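Local atomic coordinates of MATE family efflux transporter (Vibrio cholerae, PDB entry 6IDP), a protein that probably exports drugs and other toxic compounds across the bacterial membrane as a MATE-family multidrug transporter, its conformational change depending on protons. Residues A[91-94]-A[95-99]; A[170-173]-A[174-178]; A[222-226]-A[227-231]; A[388-392]-A[393-397]; A[414-417]-A[418-422]. All coordinates share one frame; numbering follows the deposited sequence.

Contact 1. Residues A[91-94]-A[95-99]; sequences GGLV and IVIGG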
loop_
_atom_site.group_PDB
_atom_site.type_symbol
_atom_site.label_atom_id
_atom_site.label_comp_id
_atom_site.label_asym_id
_atom_site.label_seq_id
_atom_site.Cartn_x
_atom_site.Cartn_y
_atom_site.Cartn_z
ATOM N N GLY A 91 -0.128 19.602 9.335
ATOM C CA GLY A 91 0.026 18.360 10.071
ATOM C C GLY A 91 -1.116 18.165 11.044
ATOM O O GLY A 91 -1.676 17.072 11.151
ATOM N N GLY A 92 -1.464 19.235 11.754
ATOM C CA GLY A 92 -2.607 19.216 12.645
ATOM C C GLY A 92 -3.914 19.022 11.895
ATOM O O GLY A 92 -4.789 18.286 12.349
ATOM N N LEU A 93 -4.042 19.676 10.743
ATOM C CA LEU A 93 -5.267 19.595 9.948
ATOM C C LEU A 93 -5.517 18.176 9.441
ATOM O O LEU A 93 -6.656 17.706 9.435
ATOM C CB LEU A 93 -5.212 20.569 8.767
ATOM C CG LEU A 93 -6.440 20.570 7.850
ATOM C CD1 LEU A 93 -7.685 21.029 8.600
ATOM C CD2 LEU A 93 -6.211 21.422 6.611
ATOM N N VAL A 94 -4.450 17.502 9.019
ATOM C CA VAL A 94 -4.546 16.134 8.517
ATOM C C VAL A 94 -5.039 15.171 9.598
ATOM O O VAL A 94 -5.904 14.331 9.349
ATOM C CB VAL A 94 -3.189 15.647 7.975
ATOM C CG1 VAL A 94 -3.219 14.147 7.720
ATOM C CG2 VAL A 94 -2.834 16.399 6.702
ATOM N N ILE A 95 -4.485 15.307 10.800
ATOM C CA ILE A 95 -4.890 14.490 11.939
ATOM C C ILE A 95 -6.380 14.668 12.235
ATOM O O ILE A 95 -7.092 13.695 12.497
ATOM C CB ILE A 95 -4.065 14.835 13.200
ATOM C CG1 ILE A 95 -2.582 14.540 12.968
ATOM C CG2 ILE A 95 -4.561 14.053 14.397
ATOM C CD1 ILE A 95 -2.296 13.098 12.604
ATOM N N VAL A 96 -6.847 15.912 12.174
ATOM C CA VAL A 96 -8.249 16.225 12.434
ATOM C C VAL A 96 -9.160 15.691 11.325
ATOM O O VAL A 96 -10.188 15.074 11.605
ATOM C CB VAL A 96 -8.451 17.745 12.599
ATOM C CG1 VAL A 96 -9.927 18.106 12.570
ATOM C CG2 VAL A 96 -7.806 18.221 13.894
ATOM N N ILE A 97 -8.771 15.922 10.074
ATOM C CA ILE A 97 -9.509 15.422 8.914
ATOM C C ILE A 97 -9.637 13.902 8.938
ATOM O O ILE A 97 -10.723 13.354 8.752
ATOM C CB ILE A 97 -8.832 15.840 7.587
ATOM C CG1 ILE A 97 -8.986 17.342 7.356
ATOM C CG2 ILE A 97 -9.412 15.060 6.412
ATOM C CD1 ILE A 97 -10.422 17.808 7.317
ATOM N N GLY A 98 -8.517 13.225 9.164
ATOM C CA GLY A 98 -8.504 11.778 9.213
ATOM C C GLY A 98 -9.308 11.243 10.381
ATOM O O GLY A 98 -10.045 10.268 10.240
ATOM N N GLY A 99 -9.169 11.886 11.535
ATOM C CA GLY A 99 -9.868 11.460 12.734
ATOM C C GLY A 99 -11.372 11.478 12.568
ATOM O O GLY A 99 -12.051 10.496 12.864
#
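Leu-93 and Ile-97, one helical turn apart, stand side by side and point the same way, with CD1 of Leu-93 4.1 Å from CG1 of Ile-97. The CG1 branch of Ile-97 sits beside its own backbone N (chi1 -70°), which leaves that methylene 3.1 Å from O of Leu-93. Other aliphatic atoms also settle on the carbonyls of the preceding turn: CG1 of Ile-95 is 3.2 Å from O of Gly-91, and CG2 of Val-96 lies 3.4 Å from O of Gly-92.

The backbone bonds are those of a regular alpha helix. Ile-97 N donates to Leu-93 O and Gly-98 N to Val-94 O, each at 2.8 Å, and Val-96 N reaches Gly-92 O at 3.1 Å. The bond from Ile-95 N to Gly-91 O is weak, at 3.3 Å.

The segment belongs to helix 84-111, and its faces meet different neighbours. Leu-93 and Ile-97 pack on Leu-230 of helix 226-259, while Ile-95 is applied to Met-146, Phe-149 and Tyr-150 of helix 124-156. Gly-99 O accepts a hydrogen bond from Trp-142 NE1 of that second helix, and Val-96 touches Tyr-219, Trp-221 and a bound monoolein.

Contact 2. Residues A[170-173]-A[174-178]; sequences TSVL and NLILD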
loop_
_atom_site.group_PDB
_atom_site.type_symbol
_atom_site.label_atom_id
_atom_site.label_comp_id
_atom_site.label_asym_id
_atom_site.label_seq_id
_atom_site.Cartn_x
_atom_site.Cartn_y
_atom_site.Cartn_z
ATOM N N THR A 170 4.811 -2.425 17.084
ATOM C CA THR A 170 3.396 -2.775 17.125
ATOM C C THR A 170 3.147 -4.170 16.548
ATOM O O THR A 170 2.236 -4.871 16.987
ATOM C CB THR A 170 2.530 -1.743 16.371
ATOM O OG1 THR A 170 2.954 -1.661 15.006
ATOM C CG2 THR A 170 2.647 -0.369 17.024
ATOM N N SER A 171 3.959 -4.569 15.572
ATOM C CA SER A 171 3.857 -5.906 14.986
ATOM C C SER A 171 4.184 -6.990 16.005
ATOM O O SER A 171 3.469 -7.985 16.115
ATOM C CB SER A 171 4.788 -6.045 13.778
ATOM O OG SER A 171 4.388 -5.192 12.723
ATOM N N VAL A 172 5.274 -6.794 16.739
ATOM C CA VAL A 172 5.682 -7.730 17.779
ATOM C C VAL A 172 4.667 -7.729 18.914
ATOM O O VAL A 172 4.258 -8.787 19.397
ATOM C CB VAL A 172 7.083 -7.390 18.334
ATOM C CG1 VAL A 172 7.304 -8.043 19.691
ATOM C CG2 VAL A 172 8.158 -7.819 17.351
ATOM N N LEU A 173 4.253 -6.533 19.323
ATOM C CA LEU A 173 3.288 -6.390 20.405
ATOM C C LEU A 173 1.960 -7.062 20.052
ATOM O O LEU A 173 1.361 -7.740 20.885
ATOM C CB LEU A 173 3.073 -4.909 20.735
ATOM C CG LEU A 173 2.310 -4.582 22.018
ATOM C CD1 LEU A 173 2.873 -5.371 23.190
ATOM C CD2 LEU A 173 2.368 -3.089 22.305
ATOM N N ASN A 174 1.511 -6.887 18.812
ATOM C CA ASN A 174 0.272 -7.513 18.359
ATOM C C ASN A 174 0.411 -9.030 18.278
ATOM O O ASN A 174 -0.548 -9.763 18.520
ATOM C CB ASN A 174 -0.149 -6.951 16.997
ATOM C CG ASN A 174 -1.631 -7.138 16.719
ATOM O OD1 ASN A 174 -2.291 -7.986 17.321
ATOM N ND2 ASN A 174 -2.158 -6.351 15.788
ATOM N N LEU A 175 1.610 -9.492 17.937
ATOM C CA LEU A 175 1.890 -10.924 17.857
ATOM C C LEU A 175 1.769 -11.569 19.237
ATOM O O LEU A 175 1.196 -12.645 19.378
ATOM C CB LEU A 175 3.286 -11.158 17.271
ATOM C CG LEU A 175 3.701 -12.564 16.818
ATOM C CD1 LEU A 175 4.277 -13.391 17.966
ATOM C CD2 LEU A 175 2.548 -13.294 16.133
ATOM N N ILE A 176 2.301 -10.894 20.251
ATOM C CA ILE A 176 2.260 -11.394 21.623
ATOM C C ILE A 176 0.847 -11.367 22.207
ATOM O O ILE A 176 0.419 -12.320 22.858
ATOM C CB ILE A 176 3.196 -10.577 22.542
ATOM C CG1 ILE A 176 4.648 -10.704 22.077
ATOM C CG2 ILE A 176 3.063 -11.032 23.986
ATOM C CD1 ILE A 176 5.624 -9.885 22.898
ATOM N N LEU A 177 0.126 -10.276 21.973
ATOM C CA LEU A 177 -1.210 -10.104 22.538
ATOM C C LEU A 177 -2.260 -10.967 21.840
ATOM O O LEU A 177 -3.308 -11.266 22.415
ATOM C CB LEU A 177 -1.627 -8.633 22.475
ATOM C CG LEU A 177 -0.826 -7.675 23.360
ATOM C CD1 LEU A 177 -1.241 -6.232 23.116
ATOM C CD2 LEU A 177 -0.988 -8.041 24.826
ATOM N N ASP A 178 -1.968 -11.368 20.606
ATOM C CA ASP A 178 -2.922 -12.109 19.784
ATOM C C ASP A 178 -3.429 -13.400 20.447
ATOM O O ASP A 178 -4.633 -13.540 20.652
ATOM C CB ASP A 178 -2.308 -12.424 18.410
ATOM C CG ASP A 178 -3.092 -11.811 17.264
ATOM O OD1 ASP A 178 -3.957 -10.948 17.524
ATOM O OD2 ASP A 178 -2.835 -12.187 16.101
#
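Thr-170 meets Asn-174 through its backbone: O of Thr-170 accepts from N of Asn-174 at 2.8 Å, and CB of the asparagine lies 3.2 Å from the same oxygen. The threonine OG1 turns back to Leu-166 O in the preceding turn. Ser-171 follows the same pattern, its O taking the N-H of Leu-175 while its OG bonds to Met-167 O, so both hydroxyls are satisfied within the helix.

At Val-172 the contact passes to side chains. CG1 is anti to the backbone N (chi1 161°) and lies 4.1 Å from CD1 of Ile-176, the two side chains running alongside each other. The isoleucine's CG1 rests on Val-172 O at 3.3 Å, the oxygen that also accepts from Ile-176 N.

Leu-173 closes the series with a second side-by-side pair. Its CG is 4.1 Å from CD1 of Leu-177, whose own CG lies 3.3 Å from Leu-173 O.

Within helix 161-184, Asn-174 is inserted between helices 5-39 and 189-213, touching Phe-31 of the first and bonding through ND2 to Thr-196 OG1 of the second. Asp-178, a turn later, packs on Phe-31 and Phe-38 with its carboxylate close to that of Asp-35, while Leu-173 lies against Val-202 of helix 189-213.

Contact 3. Residues A[222-226]-A[227-231]; sequences QDLNI and SQSLT. With OLC ((2R)-2,3-dihydroxypropyl (9Z)-octadec-9-enoate), chain C.
Asn-225 bonds to Gln-228 and Ser-229 at the start of helix 226-259. Its OD1 accepts from Gln-228 N at 3.2 Å, with the donor well above the side-chain carbonyl plane, 62° out of it. Its backbone O is gripped twice by Ser-229, in the carbonyl plane by N at 2.9 Å and from above that plane by OG at 3.0 Å. The hydroxyl can make this second bond because it lies beside its own backbone N (chi1 -61°), directed back toward the preceding turn.

Asn-225 is thus the N-cap residue, its side chain capping the Gln-228 amide in the first turn. The Asn-225 and Gln-228 side chains cross at about a right angle, CG of the asparagine 3.4 Å from CB of the glutamine and their amide planes turned 42° apart.

One residue on, Ile-226 and Leu-230 run alongside each other, CG2 of the isoleucine 3.9 Å from CD1 of the leucine. Leu-224, the last residue before the cap, brings CD1 to 3.3 Å from Ser-229 OG. Leu-224 and Ser-229 both touch Tyr-86 of helix 84-111, and Ser-229 also touches Leu-90 and Leu-93 there. Farther back along the loop, Gln-222 bends at chi2 and places NE2 3.4 Å from O25 in the glycerol headgroup of a monoolein, a near approach only; the lipid is hydrogen-bonded to Trp-221 N.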
loop_
_atom_site.group_PDB
_atom_site.type_symbol
_atom_site.label_atom_id
_atom_site.label_comp_id
_atom_site.label_asym_id
_atom_site.label_seq_id
_atom_site.Cartn_x
_atom_site.Cartn_y
_atom_site.Cartn_z
ATOM N N GLN A 222 -5.124 30.214 13.488
ATOM C CA GLN A 222 -5.652 31.572 13.376
ATOM C C GLN A 222 -5.409 32.185 11.994
ATOM O O GLN A 222 -6.263 32.902 11.469
ATOM C CB GLN A 222 -5.045 32.475 14.457
ATOM C CG GLN A 222 -5.477 32.146 15.882
ATOM C CD GLN A 222 -4.714 30.978 16.482
ATOM O OE1 GLN A 222 -3.821 30.413 15.850
ATOM N NE2 GLN A 222 -5.059 30.614 17.712
ATOM N N ASP A 223 -4.254 31.892 11.403
ATOM C CA ASP A 223 -3.902 32.470 10.109
ATOM C C ASP A 223 -3.942 31.446 8.978
ATOM O O ASP A 223 -3.411 31.693 7.896
ATOM C CB ASP A 223 -2.512 33.107 10.174
ATOM N N LEU A 224 -4.572 30.302 9.227
ATOM C CA LEU A 224 -4.636 29.238 8.228
ATOM C C LEU A 224 -5.895 29.331 7.374
ATOM O O LEU A 224 -7.009 29.371 7.900
ATOM C CB LEU A 224 -4.575 27.864 8.902
ATOM C CG LEU A 224 -4.668 26.647 7.975
ATOM C CD1 LEU A 224 -3.422 26.530 7.110
ATOM C CD2 LEU A 224 -4.895 25.371 8.770
ATOM N N ASN A 225 -5.716 29.368 6.058
ATOM C CA ASN A 225 -6.843 29.296 5.137
ATOM C C ASN A 225 -7.287 27.844 4.987
ATOM O O ASN A 225 -6.709 27.088 4.205
ATOM C CB ASN A 225 -6.468 29.888 3.776
ATOM C CG ASN A 225 -7.680 30.184 2.909
ATOM O OD1 ASN A 225 -8.702 29.502 2.990
ATOM N ND2 ASN A 225 -7.566 31.204 2.068
ATOM N N ILE A 226 -8.309 27.462 5.750
ATOM C CA ILE A 226 -8.769 26.078 5.794
ATOM C C ILE A 226 -9.291 25.597 4.439
ATOM O O ILE A 226 -8.924 24.518 3.977
ATOM C CB ILE A 226 -9.864 25.898 6.870
ATOM C CG1 ILE A 226 -9.269 26.096 8.266
ATOM C CG2 ILE A 226 -10.501 24.523 6.771
ATOM C CD1 ILE A 226 -10.262 25.912 9.394
ATOM N N SER A 227 -10.131 26.405 3.801
ATOM C CA SER A 227 -10.687 26.066 2.493
ATOM C C SER A 227 -9.583 25.844 1.458
ATOM O O SER A 227 -9.679 24.961 0.605
ATOM C CB SER A 227 -11.639 27.167 2.022
ATOM O OG SER A 227 -12.266 26.817 0.801
ATOM N N GLN A 228 -8.529 26.648 1.553
ATOM C CA GLN A 228 -7.396 26.564 0.641
ATOM C C GLN A 228 -6.580 25.299 0.891
ATOM O O GLN A 228 -6.164 24.620 -0.046
ATOM C CB GLN A 228 -6.513 27.799 0.796
ATOM C CG GLN A 228 -5.868 28.295 -0.479
ATOM C CD GLN A 228 -5.424 29.739 -0.362
ATOM O OE1 GLN A 228 -6.230 30.660 -0.504
ATOM N NE2 GLN A 228 -4.141 29.945 -0.090
ATOM N N SER A 229 -6.352 24.993 2.164
ATOM C CA SER A 229 -5.580 23.819 2.545
ATOM C C SER A 229 -6.315 22.540 2.163
ATOM O O SER A 229 -5.701 21.577 1.701
ATOM C CB SER A 229 -5.291 23.828 4.046
ATOM O OG SER A 229 -4.541 24.971 4.414
ATOM N N LEU A 230 -7.629 22.539 2.359
ATOM C CA LEU A 230 -8.456 21.392 2.010
ATOM C C LEU A 230 -8.464 21.159 0.506
ATOM O O LEU A 230 -8.522 20.021 0.043
ATOM C CB LEU A 230 -9.882 21.584 2.526
ATOM C CG LEU A 230 -10.054 21.422 4.036
ATOM C CD1 LEU A 230 -11.514 21.577 4.444
ATOM C CD2 LEU A 230 -9.505 20.077 4.491
ATOM N N THR A 231 -8.393 22.246 -0.253
ATOM C CA THR A 231 -8.322 22.165 -1.705
ATOM C C THR A 231 -6.990 21.566 -2.149
ATOM O O THR A 231 -6.943 20.734 -3.057
ATOM C CB THR A 231 -8.508 23.550 -2.353
ATOM O OG1 THR A 231 -9.783 24.081 -1.978
ATOM C CG2 THR A 231 -8.428 23.453 -3.868
HETATM C C10 OLC C . -11.838 15.322 16.689
HETATM C C9 OLC C . -11.300 16.531 16.949
HETATM C C11 OLC C . -13.094 14.867 17.397
HETATM C C8 OLC C . -11.942 17.459 17.957
HETATM C C24 OLC C . -7.131 27.449 18.176
HETATM C C12 OLC C . -13.159 13.356 17.365
HETATM C C7 OLC C . -10.922 18.481 18.407
HETATM C C13 OLC C . -13.084 12.875 15.932
HETATM C C6 OLC C . -11.468 19.872 18.176
HETATM C C14 OLC C . -12.987 11.365 15.914
HETATM C C5 OLC C . -11.420 20.211 16.701
HETATM C C4 OLC C . -10.007 20.590 16.311
HETATM C C3 OLC C . -9.980 21.993 15.743
HETATM C C2 OLC C . -9.673 22.990 16.841
HETATM C C21 OLC C . -7.911 26.250 16.157
HETATM C C1 OLC C . -8.698 24.032 16.331
HETATM C C22 OLC C . -7.888 27.583 16.872
HETATM O O19 OLC C . -7.918 23.752 15.442
HETATM O O25 OLC C . -7.424 28.540 19.019
HETATM O O23 OLC C . -7.254 28.537 16.053
HETATM O O20 OLC C . -8.688 25.326 16.883
#

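Contact 4. Residues A[388-392]-A[393-397]; sequences LRLFA and FYLPC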
loop_
_atom_site.group_PDB
_atom_site.type_symbol
_atom_site.label_atom_id
_atom_site.label_comp_id
_atom_site.label_asym_id
_atom_site.label_seq_id
_atom_site.Cartn_x
_atom_site.Cartn_y
_atom_site.Cartn_z
ATOM N N LEU A 388 -4.218 3.266 -16.924
ATOM C CA LEU A 388 -3.677 2.696 -18.157
ATOM C C LEU A 388 -3.081 1.318 -17.913
ATOM O O LEU A 388 -3.301 0.390 -18.690
ATOM C CB LEU A 388 -2.614 3.618 -18.758
ATOM C CG LEU A 388 -3.104 4.799 -19.594
ATOM C CD1 LEU A 388 -1.928 5.645 -20.054
ATOM C CD2 LEU A 388 -3.909 4.303 -20.786
ATOM N N ARG A 389 -2.322 1.200 -16.828
ATOM C CA ARG A 389 -1.707 -0.059 -16.434
ATOM C C ARG A 389 -2.759 -1.155 -16.319
ATOM O O ARG A 389 -2.552 -2.278 -16.774
ATOM C CB ARG A 389 -0.963 0.100 -15.104
ATOM C CG ARG A 389 -0.141 -1.114 -14.697
ATOM C CD ARG A 389 -0.870 -2.014 -13.712
ATOM N NE ARG A 389 -0.295 -3.356 -13.690
ATOM C CZ ARG A 389 -0.563 -4.270 -12.764
ATOM N NH1 ARG A 389 -1.391 -3.987 -11.768
ATOM N NH2 ARG A 389 0.007 -5.468 -12.829
ATOM N N LEU A 390 -3.895 -0.810 -15.728
ATOM C CA LEU A 390 -4.945 -1.779 -15.463
ATOM C C LEU A 390 -5.761 -2.155 -16.689
ATOM O O LEU A 390 -5.804 -3.315 -17.093
ATOM C CB LEU A 390 -5.887 -1.243 -14.385
ATOM C CG LEU A 390 -6.064 -2.154 -13.173
ATOM C CD1 LEU A 390 -5.888 -3.607 -13.590
ATOM C CD2 LEU A 390 -5.080 -1.776 -12.069
ATOM N N PHE A 391 -6.418 -1.160 -17.270
ATOM C CA PHE A 391 -7.464 -1.418 -18.249
ATOM C C PHE A 391 -6.975 -1.400 -19.692
ATOM O O PHE A 391 -7.626 -1.959 -20.573
ATOM C CB PHE A 391 -8.602 -0.409 -18.061
ATOM C CG PHE A 391 -9.236 -0.469 -16.701
ATOM C CD1 PHE A 391 -10.080 -1.516 -16.363
ATOM C CD2 PHE A 391 -8.990 0.518 -15.760
ATOM C CE1 PHE A 391 -10.664 -1.578 -15.113
ATOM C CE2 PHE A 391 -9.575 0.462 -14.507
ATOM C CZ PHE A 391 -10.412 -0.589 -14.185
ATOM N N ALA A 392 -5.834 -0.762 -19.935
ATOM C CA ALA A 392 -5.295 -0.682 -21.289
ATOM C C ALA A 392 -4.269 -1.782 -21.564
ATOM O O ALA A 392 -4.174 -2.286 -22.684
ATOM C CB ALA A 392 -4.671 0.687 -21.535
ATOM N N PHE A 393 -3.513 -2.157 -20.536
ATOM C CA PHE A 393 -2.374 -3.054 -20.715
ATOM C C PHE A 393 -2.542 -4.419 -20.042
ATOM O O PHE A 393 -2.545 -5.448 -20.717
ATOM C CB PHE A 393 -1.104 -2.377 -20.195
ATOM C CG PHE A 393 -0.848 -1.032 -20.805
ATOM C CD1 PHE A 393 -1.044 -0.826 -22.160
ATOM C CD2 PHE A 393 -0.430 0.030 -20.021
ATOM C CE1 PHE A 393 -0.816 0.413 -22.726
ATOM C CE2 PHE A 393 -0.202 1.275 -20.580
ATOM C CZ PHE A 393 -0.395 1.466 -21.934
ATOM N N TYR A 394 -2.672 -4.423 -18.719
ATOM C CA TYR A 394 -2.659 -5.662 -17.945
ATOM C C TYR A 394 -3.829 -6.591 -18.268
ATOM O O TYR A 394 -3.626 -7.717 -18.722
ATOM C CB TYR A 394 -2.655 -5.348 -16.448
ATOM C CG TYR A 394 -2.314 -6.525 -15.562
ATOM C CD1 TYR A 394 -1.108 -7.197 -15.705
ATOM C CD2 TYR A 394 -3.188 -6.949 -14.570
ATOM C CE1 TYR A 394 -0.787 -8.269 -14.894
ATOM C CE2 TYR A 394 -2.874 -8.022 -13.751
ATOM C CZ TYR A 394 -1.672 -8.676 -13.920
ATOM O OH TYR A 394 -1.346 -9.742 -13.116
ATOM N N LEU A 395 -5.047 -6.121 -18.022
ATOM C CA LEU A 395 -6.236 -6.942 -18.228
ATOM C C LEU A 395 -6.449 -7.363 -19.691
ATOM O O LEU A 395 -6.806 -8.513 -19.938
ATOM C CB LEU A 395 -7.483 -6.222 -17.703
ATOM C CG LEU A 395 -7.631 -6.160 -16.179
ATOM C CD1 LEU A 395 -8.909 -5.429 -15.785
ATOM C CD2 LEU A 395 -7.601 -7.555 -15.570
ATOM N N PRO A 396 -6.241 -6.449 -20.664
ATOM C CA PRO A 396 -6.387 -6.941 -22.041
ATOM C C PRO A 396 -5.365 -8.017 -22.404
ATOM O O PRO A 396 -5.707 -8.953 -23.124
ATOM C CB PRO A 396 -6.170 -5.682 -22.888
ATOM C CG PRO A 396 -6.539 -4.565 -21.999
ATOM C CD PRO A 396 -6.087 -4.983 -20.631
ATOM N N CYS A 397 -4.135 -7.891 -21.913
ATOM C CA CYS A 397 -3.105 -8.882 -22.212
ATOM C C CYS A 397 -3.392 -10.212 -21.514
ATOM O O CYS A 397 -3.143 -11.276 -22.075
ATOM C CB CYS A 397 -1.719 -8.361 -21.820
ATOM S SG CYS A 397 -0.999 -7.189 -23.006
#
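Leu-390 and Leu-395 meet at the apolar centre, with CD1 of Leu-390 4.0 Å from CG of Leu-395. Leu-395 also brings its CD1 to 4.1 Å from CD1 of Phe-391, the two side chains lying side by side. These side chains face helix 226-259, where Phe-391 packs on Leu-246 and Leu-249, and Leu-395 on Phe-253.

Another apolar group forms round Phe-393. CB of Ala-392 sits over one face of its ring in a CH-pi contact, offset toward the rim, and CB of Leu-388 lies 3.8 Å from CE2 of Phe-393. Pro-396 brings CG to 3.2 Å from Phe-391 O.

At the polar edge, the guanidinium of Arg-389 lies flat on the Tyr-394 ring, a cation-pi stack with CZ of Arg-389 4.1 Å from the ring centroid and the planes at 27°. NH2 stands over the centre of the ring. The arginine chain starts anti to its own N (chi1 -173°) and bends at chi2 to lay the group along the tyrosine. Off to one side of the ring, NH2 bonds to Asn-418 OD1, so the guanidinium is held both by a face and by a hydrogen bond.

The backbone departs from regular alpha geometry. Tyr-394 N donates to Arg-389 O at 2.9 Å and Leu-395 N to Leu-390 O at 3.1 Å, both i+5 to i bonds, and the N of Pro-396 has no hydrogen to give. A pi-type widening followed by a proline kink is the motif here, within a transmembrane helix of the MATE fold.

Contact 5. Residues A[414-417]-A[418-422]; sequences ALVG and NIIAG. With OLC ((2R)-2,3-dihydroxypropyl (9Z)-octadec-9-enoate), chain G.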
loop_
_atom_site.group_PDB
_atom_site.type_symbol
_atom_site.label_atom_id
_atom_site.label_comp_id
_atom_site.label_asym_id
_atom_site.label_seq_id
_atom_site.Cartn_x
_atom_site.Cartn_y
_atom_site.Cartn_z
ATOM N N ALA A 414 0.539 -11.426 -18.554
ATOM C CA ALA A 414 0.959 -10.644 -17.396
ATOM C C ALA A 414 2.362 -10.090 -17.609
ATOM O O ALA A 414 2.661 -8.960 -17.224
ATOM C CB ALA A 414 0.906 -11.490 -16.132
ATOM N N LEU A 415 3.216 -10.898 -18.227
ATOM C CA LEU A 415 4.572 -10.484 -18.563
ATOM C C LEU A 415 4.564 -9.308 -19.537
ATOM O O LEU A 415 5.207 -8.287 -19.296
ATOM C CB LEU A 415 5.351 -11.659 -19.159
ATOM C CG LEU A 415 6.634 -11.339 -19.929
ATOM C CD1 LEU A 415 7.674 -10.723 -19.020
ATOM C CD2 LEU A 415 7.175 -12.594 -20.588
ATOM N N VAL A 416 3.834 -9.464 -20.637
ATOM C CA VAL A 416 3.759 -8.423 -21.655
ATOM C C VAL A 416 3.110 -7.162 -21.097
ATOM O O VAL A 416 3.606 -6.055 -21.307
ATOM C CB VAL A 416 2.973 -8.901 -22.890
ATOM C CG1 VAL A 416 2.783 -7.758 -23.880
ATOM C CG2 VAL A 416 3.691 -10.068 -23.548
ATOM N N GLY A 417 2.009 -7.341 -20.374
ATOM C CA GLY A 417 1.280 -6.229 -19.795
ATOM C C GLY A 417 2.120 -5.395 -18.848
ATOM O O GLY A 417 2.098 -4.165 -18.911
ATOM N N ASN A 418 2.865 -6.062 -17.971
ATOM C CA ASN A 418 3.701 -5.368 -17.001
ATOM C C ASN A 418 4.807 -4.557 -17.665
ATOM O O ASN A 418 5.078 -3.423 -17.271
ATOM C CB ASN A 418 4.311 -6.360 -16.011
ATOM C CG ASN A 418 3.304 -6.864 -14.996
ATOM O OD1 ASN A 418 2.250 -6.260 -14.800
ATOM N ND2 ASN A 418 3.628 -7.971 -14.338
ATOM N N ILE A 419 5.440 -5.145 -18.674
ATOM C CA ILE A 419 6.534 -4.496 -19.380
ATOM C C ILE A 419 6.059 -3.252 -20.121
ATOM O O ILE A 419 6.696 -2.196 -20.051
ATOM C CB ILE A 419 7.201 -5.463 -20.370
ATOM C CG1 ILE A 419 8.030 -6.494 -19.605
ATOM C CG2 ILE A 419 8.072 -4.705 -21.371
ATOM C CD1 ILE A 419 8.734 -7.492 -20.493
ATOM N N ILE A 420 4.936 -3.382 -20.822
ATOM C CA ILE A 420 4.345 -2.258 -21.535
ATOM C C ILE A 420 3.970 -1.137 -20.566
ATOM O O ILE A 420 4.247 0.034 -20.821
ATOM C CB ILE A 420 3.099 -2.691 -22.335
ATOM C CG1 ILE A 420 3.492 -3.673 -23.442
ATOM C CG2 ILE A 420 2.398 -1.482 -22.928
ATOM C CD1 ILE A 420 2.347 -4.060 -24.358
ATOM N N ALA A 421 3.358 -1.512 -19.447
ATOM C CA ALA A 421 2.908 -0.553 -18.443
ATOM C C ALA A 421 4.060 0.254 -17.849
ATOM O O ALA A 421 3.933 1.462 -17.635
ATOM C CB ALA A 421 2.156 -1.272 -17.342
ATOM N N GLY A 422 5.175 -0.417 -17.575
ATOM C CA GLY A 422 6.342 0.244 -17.019
ATOM C C GLY A 422 6.964 1.218 -18.002
ATOM O O GLY A 422 7.383 2.318 -17.632
HETATM C C18 OLC G . 11.247 -1.379 -18.153
HETATM C C10 OLC G . 16.430 5.459 -15.792
HETATM C C9 OLC G . 17.742 5.757 -15.886
HETATM C C17 OLC G . 10.531 -0.147 -18.660
HETATM C C11 OLC G . 15.724 4.820 -16.969
HETATM C C16 OLC G . 10.866 1.038 -17.779
HETATM C C12 OLC G . 14.391 4.241 -16.543
HETATM C C15 OLC G . 12.152 1.694 -18.238
HETATM C C13 OLC G . 13.774 3.505 -17.714
HETATM C C14 OLC G . 12.513 2.798 -17.265
#
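Asn-418 lays its side chain over the carbonyl of Ala-414. CB is 3.3 Å from Ala-414 O, and CG approaches the same oxygen to 3.1 Å, because the side chain starts beside its own backbone N (chi1 -75°) and so leans back over the preceding turn. At the tip, ND2 is still 3.2 Å from Ala-414 O but is not aimed at it, and donates to Ser-359 OG, while OD1 is taken up by Arg-389. Both ends of the buried amide are therefore satisfied, which should fix its rotation.

Asn-418 thus joins three parts of the fold: its own turn of helix 379-435, the arm 388-397, which runs back alongside it in roughly the opposite direction, and the loop holding Ser-359. The local backbone is regular alpha helix, with Asn-418 N donating to Ala-414 O and Ala-421 N to Gly-417 O, each at 3.0 Å.

Leu-415, which also packs on Ile-358 and Ser-359, stands beside Ile-419, their CD1 atoms 3.7 Å apart. Val-416 and Ile-420 form a like pair, CG1 of the valine 3.8 Å from CD1 of the isoleucine, and Ile-420 touches Phe-393. A monoolein acyl chain passes Gly-422, its C16 3.7 Å from the glycine O, and another touches Ile-419.

The five contacts fall into two touching pairs and one separate site. Contacts 1 and 3 join helix 84-111 to the start of helix 226-259, where CD2 of Leu-93 lies 3.6 Å from CB of Ser-229. Contacts 4 and 5 lie on two roughly antiparallel arms of 379-435, the chain turning back between 397 and 414, with centres about 8 Å apart, and CG of Arg-389 packs 3.5 Å from CB of Ala-421. Contact 2 stands apart, its centre about 27 Å from that of contact 1 and about 39 Å from that of contact 4, across the chain's centre from contacts 4 and 5. Monoolein molecules lie beside all five, as expected for a membrane-embedded transporter.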